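Ferredoxin (Mycobacterium smegmatis, PDB 2V2K) carries electrons for many metabolic reactions on two iron-sulfur clusters, one [3Fe-4S] and one [4Fe-4S]. Local coordinates at residues Glu6-Val9 with Asp10-Lys14; Tyr33-Pro36 with Asp37-Val40; Asp59-Asp62 with Gln63-Ser66. One frame throughout, in Å; residues are numbered along the deposited sequence.

Contact 1. Residues Glu6-Val9 with Asp10-Lys14. With F3S (Fe3-s4 cluster), chain D.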
loop_
_atom_site.group_PDB
_atom_site.type_symbol
_atom_site.label_atom_id
_atom_site.label_comp_id
_atom_site.label_asym_id
_atom_site.label_seq_id
_atom_site.Cartn_x
_atom_site.Cartn_y
_atom_site.Cartn_z
ATOM N N GLU A 6 -8.433 -2.477 -1.008
ATOM C CA GLU A 6 -9.276 -2.418 0.217
ATOM C C GLU A 6 -9.128 -3.538 1.256
ATOM O O GLU A 6 -9.268 -3.262 2.438
ATOM C CB GLU A 6 -10.774 -2.274 -0.149
ATOM C CG GLU A 6 -11.671 -1.837 1.047
ATOM C CD GLU A 6 -12.944 -1.059 0.640
ATOM O OE1 GLU A 6 -12.855 0.007 -0.027
ATOM O OE2 GLU A 6 -14.051 -1.493 1.029
ATOM N N PRO A 7 -8.822 -4.794 0.840
ATOM C CA PRO A 7 -8.675 -5.851 1.855
ATOM C C PRO A 7 -7.616 -5.643 2.931
ATOM O O PRO A 7 -7.747 -6.215 4.013
ATOM C CB PRO A 7 -8.367 -7.102 1.030
ATOM C CG PRO A 7 -8.932 -6.804 -0.310
ATOM C CD PRO A 7 -8.672 -5.341 -0.519
ATOM N N CYS A 8 -6.608 -4.825 2.660
ATOM C CA CYS A 8 -5.603 -4.487 3.666
ATOM C C CYS A 8 -6.147 -3.632 4.820
ATOM O O CYS A 8 -5.587 -3.680 5.917
ATOM C CB CYS A 8 -4.422 -3.752 3.005
ATOM S SG CYS A 8 -3.019 -3.399 4.103
ATOM N N VAL A 9 -7.202 -2.853 4.564
ATOM C CA VAL A 9 -7.665 -1.809 5.512
ATOM C C VAL A 9 -8.078 -2.440 6.837
ATOM O O VAL A 9 -8.907 -3.362 6.862
ATOM C CB VAL A 9 -8.810 -0.948 4.947
ATOM C CG1 VAL A 9 -9.405 -0.032 6.065
ATOM C CG2 VAL A 9 -8.315 -0.134 3.751
ATOM N N ASP A 10 -7.427 -1.981 7.900
ATOM C CA ASP A 10 -7.604 -2.483 9.269
ATOM C C ASP A 10 -7.318 -3.992 9.410
ATOM O O ASP A 10 -7.831 -4.654 10.332
ATOM C CB ASP A 10 -9.002 -2.130 9.807
ATOM C CG ASP A 10 -9.294 -0.616 9.788
ATOM O OD1 ASP A 10 -8.349 0.220 9.785
ATOM O OD2 ASP A 10 -10.495 -0.267 9.817
ATOM N N VAL A 11 -6.506 -4.524 8.489
ATOM C CA VAL A 11 -5.959 -5.875 8.601
ATOM C C VAL A 11 -4.443 -5.762 8.785
ATOM O O VAL A 11 -3.904 -6.206 9.799
ATOM C CB VAL A 11 -6.351 -6.768 7.381
ATOM C CG1 VAL A 11 -5.762 -8.183 7.497
ATOM C CG2 VAL A 11 -7.844 -6.835 7.262
ATOM N N LYS A 12 -3.761 -5.164 7.811
ATOM C CA LYS A 12 -2.304 -4.913 7.907
ATOM C C LYS A 12 -1.484 -6.124 8.397
ATOM O O LYS A 12 -0.779 -6.050 9.408
ATOM C CB LYS A 12 -2.019 -3.673 8.761
ATOM C CG LYS A 12 -2.422 -2.357 8.077
ATOM C CD LYS A 12 -2.579 -1.184 9.034
ATOM C CE LYS A 12 -1.323 -0.853 9.793
ATOM N NZ LYS A 12 -1.519 0.248 10.805
ATOM N N ASP A 13 -1.571 -7.243 7.675
ATOM C CA ASP A 13 -0.858 -8.463 8.101
ATOM C C ASP A 13 0.669 -8.283 8.109
ATOM O O ASP A 13 1.362 -8.850 8.985
ATOM C CB ASP A 13 -1.244 -9.642 7.213
ATOM C CG ASP A 13 -0.584 -10.919 7.646
ATOM O OD1 ASP A 13 -1.075 -11.548 8.611
ATOM O OD2 ASP A 13 0.420 -11.292 7.032
ATOM N N LYS A 14 1.155 -7.516 7.117
ATOM C CA LYS A 14 2.547 -7.120 6.947
ATOM C C LYS A 14 3.490 -8.261 6.494
ATOM O O LYS A 14 4.692 -8.132 6.575
ATOM C CB LYS A 14 3.092 -6.402 8.203
ATOM C CG LYS A 14 2.442 -5.067 8.509
ATOM C CD LYS A 14 3.047 -4.487 9.775
ATOM C CE LYS A 14 2.114 -3.548 10.512
ATOM N NZ LYS A 14 2.866 -2.752 11.560
HETATM FE FE1 F3S D . 0.629 -6.479 3.309
HETATM FE FE3 F3S D . -1.741 -5.462 3.904
HETATM FE FE4 F3S D . -1.567 -7.927 2.949
HETATM S S1 F3S D . 0.025 -5.169 5.058
HETATM S S2 F3S D . 0.401 -8.709 3.673
HETATM S S3 F3S D . -1.019 -5.983 1.960
HETATM S S4 F3S D . -3.019 -7.077 4.522
#
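Cys-8 and the residues just after it form a tight turn at a 3Fe-4S cluster. The carbonyl O of Cys-8 accepts two amides: Val-11 N at 2.9 Å, from above the carbonyl plane, and Lys-12 N at 3.0 Å, in that plane. The first bond closes a type II beta turn, with Asp-10 at positive phi. With SG of Cys-8 anti to the backbone N (chi1 -175°), the thiolate reaches the cluster and binds the cluster iron FE3 at 2.4 Å. Lys-14 N comes within 3.3 Å of cluster sulfur S1, so the loop approaches the cluster with backbone as well as with cysteine. Around the turn, Val-11 CG2 sits 3.3 Å from Pro-7 O, and CG1 of Val-9 lies alongside the Asp-10 carboxylate, 3.8 Å from its CG. Lys-12 packs its CG 4.2 Å from Cys-8 SG, then bends at chi3 (60°), and its NZ hydrogen-bonds to Gly-28 O and forms a salt bridge with Glu-27. Asp-10 pairs with Arg-30 and also accepts Gln-103 N. The loop joins strand 2-4 to helix 15-19, and the salt bridges to Glu-27 and Arg-30, with the bond to Gly-28 O, tie it to the hairpin of strands 25-27 and 32-34.

Contact 2. Residues Tyr33-Pro36 with Asp37-Val40; sequences YIHP and DECV. With F3S (Fe3-s4 cluster), chain C.
This is a local turn contact that opens a cluster-binding loop of the bacterial-type ferredoxin fold: the chain leaves strand 32-34, reverses at Pro-36 and Asp-37, and delivers Cys-39, first cysteine of the Cys-x-x-Cys-x-x-Cys motif. As in related ferredoxins this site probably holds a [4Fe-4S] cluster, but the crystal contains a 3Fe-4S cluster here. The carbonyl O of His-35 takes two amides, Glu-38 N at 3.1 Å from well above its plane, closing a type I turn, and Cys-39 N at 2.9 Å, nearly in line with the C=O bond. The imidazole swings back over the turn, its CG anti to the backbone N (chi1 -161°), and ND1 accepts Asp-37 N at 3.2 Å, while NE2 hydrogen-bonds to Gly-79 O. Both ring nitrogens are thus engaged, which fixes the ring's rotation and is consistent with a neutral form. Glu-38 lies over one face, CG 4.0 Å from the ring centroid in a CH-pi contact, its carboxylate only 16° from parallel to the ring. Tyr-26, Ser-80 and Gly-82 hold that carboxylate. Asp-37 OD2 lies in plane at the ring's edge, 3.4 Å from His-35 CE1. On the cluster side, Ile-34 CG2 packs 3.6 Å from Cys-39 CB, and Cys-39 SG binds iron FE1 at 2.3 Å.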
loop_
_atom_site.group_PDB
_atom_site.type_symbol
_atom_site.label_atom_id
_atom_site.label_comp_id
_atom_site.label_asym_id
_atom_site.label_seq_id
_atom_site.Cartn_x
_atom_site.Cartn_y
_atom_site.Cartn_z
ATOM N N TYR A 33 0.885 0.918 1.795
ATOM C CA TYR A 33 0.866 1.595 0.486
ATOM C C TYR A 33 2.170 1.327 -0.265
ATOM O O TYR A 33 3.266 1.439 0.320
ATOM C CB TYR A 33 0.691 3.107 0.670
ATOM C CG TYR A 33 -0.534 3.552 1.475
ATOM C CD1 TYR A 33 -0.516 3.603 2.881
ATOM C CD2 TYR A 33 -1.697 3.930 0.830
ATOM C CE1 TYR A 33 -1.648 4.025 3.607
ATOM C CE2 TYR A 33 -2.829 4.346 1.543
ATOM C CZ TYR A 33 -2.786 4.399 2.926
ATOM O OH TYR A 33 -3.923 4.810 3.595
ATOM N N ILE A 34 2.066 0.937 -1.527
ATOM C CA ILE A 34 3.248 0.704 -2.403
ATOM C C ILE A 34 3.598 2.007 -3.103
ATOM O O ILE A 34 2.731 2.616 -3.772
ATOM C CB ILE A 34 2.999 -0.413 -3.439
ATOM C CG1 ILE A 34 2.876 -1.761 -2.706
ATOM C CG2 ILE A 34 4.083 -0.393 -4.542
ATOM C CD1 ILE A 34 2.455 -2.962 -3.555
ATOM N N HIS A 35 4.850 2.445 -2.970
ATOM C CA HIS A 35 5.278 3.684 -3.633
ATOM C C HIS A 35 5.446 3.443 -5.121
ATOM O O HIS A 35 6.336 2.680 -5.505
ATOM C CB HIS A 35 6.606 4.180 -3.049
ATOM C CG HIS A 35 6.878 5.611 -3.335
ATOM N ND1 HIS A 35 6.671 6.167 -4.575
ATOM C CD2 HIS A 35 7.325 6.613 -2.541
ATOM C CE1 HIS A 35 6.962 7.455 -4.531
ATOM N NE2 HIS A 35 7.341 7.755 -3.305
ATOM N N PRO A 36 4.603 4.081 -5.953
ATOM C CA PRO A 36 4.596 3.808 -7.398
ATOM C C PRO A 36 5.839 4.265 -8.179
ATOM O O PRO A 36 6.046 3.815 -9.313
ATOM C CB PRO A 36 3.374 4.592 -7.903
ATOM C CG PRO A 36 3.180 5.639 -6.958
ATOM C CD PRO A 36 3.611 5.123 -5.615
ATOM N N ASP A 37 6.633 5.163 -7.595
ATOM C CA ASP A 37 7.889 5.624 -8.208
ATOM C C ASP A 37 9.128 4.874 -7.681
ATOM O O ASP A 37 10.239 5.142 -8.131
ATOM C CB ASP A 37 8.050 7.127 -7.985
ATOM C CG ASP A 37 6.833 7.919 -8.441
ATOM O OD1 ASP A 37 6.382 7.717 -9.593
ATOM O OD2 ASP A 37 6.333 8.752 -7.657
ATOM N N GLU A 38 8.937 3.973 -6.720
ATOM C CA GLU A 38 10.001 3.161 -6.167
ATOM C C GLU A 38 9.818 1.669 -6.515
ATOM O O GLU A 38 10.809 0.942 -6.659
ATOM C CB GLU A 38 10.105 3.367 -4.639
ATOM C CG GLU A 38 10.493 4.805 -4.249
ATOM C CD GLU A 38 10.534 5.088 -2.740
ATOM O OE1 GLU A 38 10.308 4.162 -1.899
ATOM O OE2 GLU A 38 10.831 6.250 -2.400
ATOM N N CYS A 39 8.572 1.225 -6.648
ATOM C CA CYS A 39 8.286 -0.153 -7.030
ATOM C C CYS A 39 8.855 -0.469 -8.413
ATOM O O CYS A 39 8.608 0.275 -9.365
ATOM C CB CYS A 39 6.778 -0.404 -6.975
ATOM S SG CYS A 39 6.223 -2.026 -7.551
ATOM N N VAL A 40 9.586 -1.577 -8.513
ATOM C CA VAL A 40 10.136 -2.037 -9.801
ATOM C C VAL A 40 9.541 -3.383 -10.285
ATOM O O VAL A 40 10.159 -4.103 -11.069
ATOM C CB VAL A 40 11.686 -1.981 -9.808
ATOM C CG1 VAL A 40 12.126 -0.534 -9.786
ATOM C CG2 VAL A 40 12.296 -2.758 -8.662
HETATM FE FE1 F3S C . 6.939 -3.642 -6.109
HETATM FE FE3 F3S C . 6.054 -5.778 -4.631
HETATM FE FE4 F3S C . 8.414 -4.586 -4.079
HETATM S S1 F3S C . 5.967 -5.541 -6.895
HETATM S S2 F3S C . 9.224 -3.902 -6.116
HETATM S S3 F3S C . 6.298 -3.594 -3.926
HETATM S S4 F3S C . 8.000 -6.870 -4.043
#

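Contact 3. Residues Asp59-Asp62 with Gln63-Ser66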
loop_
_atom_site.group_PDB
_atom_site.type_symbol
_atom_site.label_atom_id
_atom_site.label_comp_id
_atom_site.label_asym_id
_atom_site.label_seq_id
_atom_site.Cartn_x
_atom_site.Cartn_y
_atom_site.Cartn_z
ATOM N N ASP A 59 -4.279 -5.196 -13.060
ATOM C CA ASP A 59 -5.164 -6.257 -12.554
ATOM C C ASP A 59 -6.024 -5.818 -11.370
ATOM O O ASP A 59 -6.764 -6.638 -10.809
ATOM C CB ASP A 59 -4.335 -7.437 -12.044
ATOM C CG ASP A 59 -3.499 -8.095 -13.110
ATOM O OD1 ASP A 59 -3.827 -8.009 -14.320
ATOM O OD2 ASP A 59 -2.512 -8.747 -12.701
ATOM N N VAL A 60 -5.887 -4.563 -10.935
ATOM C CA VAL A 60 -6.720 -4.061 -9.853
ATOM C C VAL A 60 -8.190 -4.111 -10.296
ATOM O O VAL A 60 -8.543 -3.535 -11.324
ATOM C CB VAL A 60 -6.359 -2.631 -9.465
ATOM C CG1 VAL A 60 -7.370 -2.086 -8.453
ATOM C CG2 VAL A 60 -4.940 -2.579 -8.896
ATOM N N PRO A 61 -9.041 -4.808 -9.526
ATOM C CA PRO A 61 -10.463 -4.886 -9.888
ATOM C C PRO A 61 -11.142 -3.519 -9.993
ATOM O O PRO A 61 -10.773 -2.600 -9.268
ATOM C CB PRO A 61 -11.080 -5.677 -8.727
ATOM C CG PRO A 61 -9.952 -6.396 -8.093
ATOM C CD PRO A 61 -8.739 -5.567 -8.297
ATOM N N ASP A 62 -12.141 -3.413 -10.870
ATOM C CA ASP A 62 -12.915 -2.160 -11.071
ATOM C C ASP A 62 -13.477 -1.575 -9.758
ATOM O O ASP A 62 -13.411 -0.361 -9.538
ATOM C CB ASP A 62 -14.059 -2.367 -12.100
ATOM C CG ASP A 62 -13.546 -2.598 -13.544
ATOM O OD1 ASP A 62 -12.334 -2.431 -13.814
ATOM O OD2 ASP A 62 -14.363 -2.955 -14.421
ATOM N N GLN A 63 -14.003 -2.430 -8.883
ATOM C CA GLN A 63 -14.593 -1.988 -7.607
ATOM C C GLN A 63 -13.607 -1.273 -6.665
ATOM O O GLN A 63 -14.004 -0.451 -5.828
ATOM C CB GLN A 63 -15.218 -3.179 -6.868
ATOM C CG GLN A 63 -14.298 -4.425 -6.763
ATOM C CD GLN A 63 -14.595 -5.317 -5.553
ATOM O OE1 GLN A 63 -14.067 -6.433 -5.447
ATOM N NE2 GLN A 63 -15.419 -4.820 -4.630
ATOM N N TRP A 64 -12.331 -1.607 -6.793
ATOM C CA TRP A 64 -11.283 -0.970 -6.017
ATOM C C TRP A 64 -10.384 -0.109 -6.911
ATOM O O TRP A 64 -9.256 0.201 -6.552
ATOM C CB TRP A 64 -10.469 -2.048 -5.294
ATOM C CG TRP A 64 -11.261 -2.810 -4.276
ATOM C CD1 TRP A 64 -12.280 -2.332 -3.507
ATOM C CD2 TRP A 64 -11.082 -4.184 -3.892
ATOM N NE1 TRP A 64 -12.753 -3.320 -2.679
ATOM C CE2 TRP A 64 -12.038 -4.467 -2.895
ATOM C CE3 TRP A 64 -10.208 -5.199 -4.294
ATOM C CZ2 TRP A 64 -12.146 -5.724 -2.292
ATOM C CZ3 TRP A 64 -10.323 -6.448 -3.700
ATOM C CH2 TRP A 64 -11.283 -6.699 -2.709
ATOM N N SER A 65 -10.900 0.332 -8.059
ATOM C CA SER A 65 -10.056 1.037 -9.029
ATOM C C SER A 65 -9.421 2.336 -8.497
ATOM O O SER A 65 -8.397 2.777 -9.016
ATOM C CB SER A 65 -10.813 1.298 -10.336
ATOM O OG SER A 65 -11.938 2.130 -10.130
ATOM N N SER A 66 -9.993 2.928 -7.452
ATOM C CA SER A 66 -9.486 4.191 -6.936
ATOM C C SER A 66 -8.245 4.008 -6.045
ATOM O O SER A 66 -7.564 4.981 -5.729
ATOM C CB SER A 66 -10.583 4.929 -6.170
ATOM O OG SER A 66 -10.804 4.277 -4.927
#
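Two overlapping beta turns, Pro-61 to Trp-64 and Asp-62 to Ser-65, make up this surface contact, in the connection that carries the chain from strand 54-56 to helix 67-73. Trp-64 N hydrogen-bonds to Pro-61 O at 3.1 Å, and one residue on, Ser-65 N hydrogen-bonds to Asp-62 O at 3.0 Å. The second carbonyl is gripped twice: the Ser-65 hydroxyl donates to Asp-62 O as well, OG 3.0 Å away and in the carbonyl plane, whereas the amide comes from far out of it. A chi1 of 62° sets OG between the backbone N and the carbonyl carbon of Ser-65, which folds the hydroxyl back onto its own turn. Side-chain packing accompanies these bonds. Pro-61 CG approaches the benzo part of the Trp-64 indole obliquely, 4.0 Å from CE3, and Pro-61 CB is 4.0 Å from Gln-63 CG. The extended Gln-63 chain brings OE1 over one face of the indole, 3.7 Å above its plane and toward the rim. Val-60 CG1 meets the backbone, 3.5 Å from Trp-64 O. Val-60, Pro-61 and Trp-64 all rest on Tyr-55 of strand 54-56, and the indole also reaches the loop that follows strand 2-4, the partner strand in that sheet.

Contacts 1 and 2 each bring a cysteine to a different cluster and lie on opposite sides of the chain's centre, with centres about 17 Å apart and nearest atoms about 6 Å apart. Ile-34 of contact 2 lines one cluster pocket, and its side chain is about 7 Å from the other cluster. Contact 3 binds no cluster, its Trp-64 side chain being about 11 Å from one. It does touch contact 1, where Trp-64 CH2 packs 3.4 Å from Pro-7 CG and NE1 the same distance from Glu-6 CB. Pro-7 is next in sequence to the ligand Cys-8, whose side chain is about 9 Å from that of Trp-64. Contacts 2 and 3 do not meet.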